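PDB 3IMM: putative secreted glycosylhydrolase from Parabacteroides distasonis ATCC 8503, which is of unproven activity but probably acts as a secreted sugar-cleaving hydrolase related to the 3-keto-disaccharide hydrolases. Local coordinates for residues A[9-12]-A[13-17]; A[169-172]-A[173-176]. All coordinates share one frame; numbering follows the deposited sequence. Where two conformers were deposited one is given.

Interaction 1. Residues A[9-12]-A[13-17]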
loop_
_atom_site.group_PDB
_atom_site.type_symbol
_atom_site.label_atom_id
_atom_site.label_comp_id
_atom_site.label_asym_id
_atom_site.label_seq_id
_atom_site.Cartn_x
_atom_site.Cartn_y
_atom_site.Cartn_z
ATOM N N PRO A 9 11.625 11.336 -6.435
ATOM C CA PRO A 9 10.238 11.094 -6.738
ATOM C C PRO A 9 10.060 9.678 -7.329
ATOM O O PRO A 9 10.796 9.276 -8.236
ATOM C CB PRO A 9 9.915 12.187 -7.754
ATOM C CG PRO A 9 11.191 12.662 -8.245
ATOM C CD PRO A 9 12.124 12.540 -7.144
ATOM N N LEU A 10 9.123 8.921 -6.793
ATOM C CA LEU A 10 8.988 7.525 -7.185
ATOM C C LEU A 10 8.718 7.398 -8.685
ATOM O O LEU A 10 9.173 6.458 -9.316
ATOM C CB LEU A 10 7.846 6.871 -6.388
ATOM C CG LEU A 10 7.527 5.414 -6.690
ATOM C CD1 LEU A 10 8.730 4.468 -6.327
ATOM C CD2 LEU A 10 6.192 4.995 -5.975
ATOM N N PHE A 11 7.942 8.318 -9.244
ATOM C CA PHE A 11 7.528 8.192 -10.625
ATOM C C PHE A 11 8.214 9.240 -11.475
ATOM O O PHE A 11 7.802 9.466 -12.606
ATOM C CB PHE A 11 5.989 8.274 -10.793
ATOM C CG PHE A 11 5.223 7.197 -10.074
ATOM C CD1 PHE A 11 5.567 5.847 -10.211
ATOM C CD2 PHE A 11 4.133 7.527 -9.271
ATOM C CE1 PHE A 11 4.857 4.861 -9.546
ATOM C CE2 PHE A 11 3.385 6.534 -8.645
ATOM C CZ PHE A 11 3.752 5.197 -8.769
ATOM N N GLY A 12 9.279 9.840 -10.950
ATOM C CA GLY A 12 9.945 10.948 -11.594
ATOM C C GLY A 12 9.049 12.151 -11.700
ATOM O O GLY A 12 8.050 12.230 -11.022
ATOM N N LYS A 13 9.391 13.077 -12.592
ATOM C CA LYS A 13 8.530 14.225 -12.888
ATOM C C LYS A 13 7.584 13.870 -14.008
ATOM O O LYS A 13 7.944 13.155 -14.947
ATOM C CB LYS A 13 9.359 15.410 -13.318
ATOM C CG LYS A 13 10.494 15.769 -12.382
ATOM C CD LYS A 13 11.496 16.698 -13.108
ATOM C CE LYS A 13 11.362 18.128 -12.654
ATOM N NZ LYS A 13 11.737 18.242 -11.192
ATOM N N ASN A 14 6.359 14.364 -13.890
ATOM C CA ASN A 14 5.315 14.148 -14.898
ATOM C C ASN A 14 5.053 12.667 -15.200
ATOM O O ASN A 14 4.720 12.298 -16.337
ATOM C CB ASN A 14 5.676 14.915 -16.176
ATOM C CG ASN A 14 6.038 16.342 -15.886
ATOM O OD1 ASN A 14 5.372 17.006 -15.083
ATOM N ND2 ASN A 14 7.134 16.804 -16.471
ATOM N N LEU A 15 5.236 11.843 -14.167
ATOM C CA LEU A 15 5.039 10.405 -14.244
ATOM C C LEU A 15 5.936 9.720 -15.300
ATOM O O LEU A 15 5.664 8.596 -15.719
ATOM C CB LEU A 15 3.536 10.065 -14.399
ATOM C CG LEU A 15 2.581 10.708 -13.354
ATOM C CD1 LEU A 15 1.090 10.453 -13.644
ATOM C CD2 LEU A 15 2.906 10.249 -11.943
ATOM N N GLU A 16 7.046 10.363 -15.650
ATOM C CA GLU A 16 7.964 9.866 -16.693
ATOM C C GLU A 16 8.508 8.476 -16.395
ATOM O O GLU A 16 8.824 7.716 -17.324
ATOM C CB GLU A 16 9.132 10.838 -16.868
ATOM C CG GLU A 16 10.005 10.967 -15.601
ATOM C CD GLU A 16 10.952 12.159 -15.605
ATOM O OE1 GLU A 16 11.323 12.640 -16.696
ATOM O OE2 GLU A 16 11.356 12.572 -14.496
ATOM N N ASN A 17 8.623 8.142 -15.103
ATOM C CA ASN A 17 9.154 6.845 -14.670
ATOM C C ASN A 17 8.100 5.850 -14.209
ATOM O O ASN A 17 8.441 4.873 -13.543
ATOM C CB ASN A 17 10.198 7.034 -13.563
ATOM C CG ASN A 17 11.338 7.897 -14.013
ATOM O OD1 ASN A 17 11.663 7.903 -15.191
ATOM N ND2 ASN A 17 11.946 8.642 -13.097
HETATM O O HOH W 1 12.394 8.775 -10.345
HETATM O O HOH W 2 5.601 12.334 -11.193
#

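Interaction 2. Residues A[169-172]-A[173-176]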
loop_
_atom_site.group_PDB
_atom_site.type_symbol
_atom_site.label_atom_id
_atom_site.label_comp_id
_atom_site.label_asym_id
_atom_site.label_seq_id
_atom_site.Cartn_x
_atom_site.Cartn_y
_atom_site.Cartn_z
ATOM N N LYS A 169 -0.482 -17.342 -1.875
ATOM C CA LYS A 169 0.956 -17.617 -1.881
ATOM C C LYS A 169 1.548 -17.247 -0.531
ATOM O O LYS A 169 1.428 -16.085 -0.128
ATOM C CB LYS A 169 1.651 -16.835 -2.996
ATOM C CG LYS A 169 1.078 -17.148 -4.365
ATOM C CD LYS A 169 2.120 -16.973 -5.434
ATOM C CE LYS A 169 1.541 -17.204 -6.833
ATOM N NZ LYS A 169 2.598 -17.021 -7.874
ATOM N N PRO A 170 2.166 -18.230 0.177
ATOM C CA PRO A 170 2.735 -17.964 1.507
ATOM C C PRO A 170 3.733 -16.810 1.450
ATOM O O PRO A 170 4.649 -16.821 0.620
ATOM C CB PRO A 170 3.440 -19.276 1.863
ATOM C CG PRO A 170 2.768 -20.308 1.077
ATOM C CD PRO A 170 2.379 -19.629 -0.223
ATOM N N PHE A 171 3.559 -15.812 2.306
ATOM C CA PHE A 171 4.476 -14.662 2.292
ATOM C C PHE A 171 5.908 -15.023 2.656
ATOM O O PHE A 171 6.822 -14.332 2.233
ATOM C CB PHE A 171 3.933 -13.502 3.157
ATOM C CG PHE A 171 2.958 -12.575 2.420
ATOM C CD1 PHE A 171 2.294 -12.980 1.271
ATOM C CD2 PHE A 171 2.672 -11.314 2.931
ATOM C CE1 PHE A 171 1.384 -12.119 0.605
ATOM C CE2 PHE A 171 1.786 -10.467 2.272
ATOM C CZ PHE A 171 1.134 -10.876 1.119
ATOM N N ALA A 172 6.117 -16.120 3.398
ATOM C CA ALA A 172 7.453 -16.614 3.691
ATOM C C ALA A 172 8.263 -16.991 2.459
ATOM O O ALA A 172 9.488 -17.022 2.526
ATOM C CB ALA A 172 7.413 -17.789 4.670
ATOM N N GLU A 173 7.599 -17.256 1.340
ATOM C CA GLU A 173 8.300 -17.677 0.126
ATOM C C GLU A 173 8.165 -16.618 -0.979
ATOM O O GLU A 173 8.598 -16.832 -2.114
ATOM C CB GLU A 173 7.785 -19.040 -0.355
ATOM C CG GLU A 173 7.140 -19.945 0.708
ATOM C CD GLU A 173 8.112 -20.610 1.681
ATOM O OE1 GLU A 173 9.344 -20.556 1.468
ATOM O OE2 GLU A 173 7.622 -21.196 2.678
ATOM N N LEU A 174 7.562 -15.475 -0.647
ATOM C CA LEU A 174 7.457 -14.366 -1.581
ATOM C C LEU A 174 8.836 -13.683 -1.744
ATOM O O LEU A 174 9.572 -13.498 -0.747
ATOM C CB LEU A 174 6.378 -13.379 -1.103
ATOM C CG LEU A 174 5.188 -13.126 -2.039
ATOM C CD1 LEU A 174 4.511 -14.361 -2.492
ATOM C CD2 LEU A 174 4.235 -12.192 -1.387
ATOM N N PRO A 175 9.222 -13.397 -3.004
ATOM C CA PRO A 175 10.360 -12.514 -3.259
ATOM C C PRO A 175 10.189 -11.126 -2.622
ATOM O O PRO A 175 9.053 -10.608 -2.528
ATOM C CB PRO A 175 10.380 -12.399 -4.793
ATOM C CG PRO A 175 9.680 -13.644 -5.286
ATOM C CD PRO A 175 8.638 -13.940 -4.254
ATOM N N THR A 176 11.323 -10.507 -2.272
ATOM C CA THR A 176 11.359 -9.244 -1.569
ATOM C C THR A 176 11.984 -8.154 -2.464
ATOM O O THR A 176 12.755 -7.287 -2.031
ATOM C CB THR A 176 12.044 -9.439 -0.218
ATOM O OG1 THR A 176 13.419 -9.833 -0.403
ATOM C CG2 THR A 176 11.287 -10.506 0.575
HETATM O O HOH W 3 9.413 -13.656 1.867
#

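Interaction 1. Residues A[9-12]-A[13-17]
The carbonyl oxygen Phe11 O is held by the backbone of Asn17, whose N donates to it over 2.9 Å, and is also approached by Leu15 CA at 3.3 Å in a CA-H...O contact. This closes the loop that begins with a type I turn from Pro9 to Gly12 and carries the chain from one sheet of a concanavalin-like beta sandwich to the other. Asn17 N arrives from above the carbonyl plane, 53° out of it. With CG of Asn17 anti to its own carbonyl carbon (chi1 -59°), the side-chain amide lies against Gly12, bringing ND2 to 3.4 Å from Gly12 CA. Gly12, at positive phi (64°), sits where a beta carbon would run into ND2 and Glu16 CG. ND2 further donates to a water that binds Pro9 O. Replacing Asn17 by an alanine would probably cost that water its donor and open a gap beside Gly12. Extended beyond CG, Glu16 carries OE2 back to Lys13 N, which donates at 2.8 Å from above the carboxylate plane. On the buried side, where Leu32 touches both Phe11 and Leu15, the two side chains meet through Phe11 CB and Leu15 CD2, 3.8 Å apart.

Interaction 2. Residues A[169-172]-A[173-176]
Leu174 and Glu173 carry this local contact, Leu174 against Phe171 and Glu173 against Ala172, where a short 3-10 turn kinks the chain. Leu174 lies alongside Phe171, both side chains pointing the same way, and its CD2 methyl sits obliquely beside the ring, 3.4 Å from Phe171 CD1. The fit is tight, and the unusual chi1 of Leu174 (-120°), far from any staggered position, suggests either some strain or an imperfectly placed side chain. The other branch of the same leucine, CD1, reaches back to Lys169 CB at 3.8 Å, one residue ahead of the turn.

Two successive bonds of the i to i+3 kind define the turn: Glu173 N donates to Pro170 O at 3.1 Å and Leu174 N to Phe171 O at 3.2 Å. In the second, the donor stands well above the carbonyl plane, 73° out of it. Phe171 O takes a further hydrogen from a water that also donates to Leu174 O, bridging the turn to the extended loop that follows. Glu173 folds over the outside of the turn, its CG 3.9 Å from Pro170 CB. Its CG, CD and OE1 lie along the carbonyl C and O of Ala172, and OE2 is 4.0 Å from Ala172 CB; because the residue was modelled in two conformers, this placement is less certain.

Lys169 NZ turns away to Asn78 OD1, while the backbone of Ala172 bonds to Trp151. Phe171 stacks on His107 and joins Leu174 in packing against Val80, which ties the turn to strand 80-85 at an edge of the five-stranded sheet.

Interactions 1 and 2 are separate local turns, with centres 28 Å apart and nearest atoms about 13 Å apart, and they do not touch. They are related through the five-stranded sheet. The loop 9-17 leads into strand 18-19, one outermost strand, whereas residues 169-176 pack on strand 80-85, the outermost strand at the other edge, and then run on toward strand 179-182 in its middle. Strand 80-85 also supplies Glu81 and Gln83 to the sodium site, completed by Asn62 and Ser63 of the adjoining strand 62-69. Interaction 2 touches this metal-bearing strand through Val80, but the side chain of Phe171 stays about 12 Å from the ion.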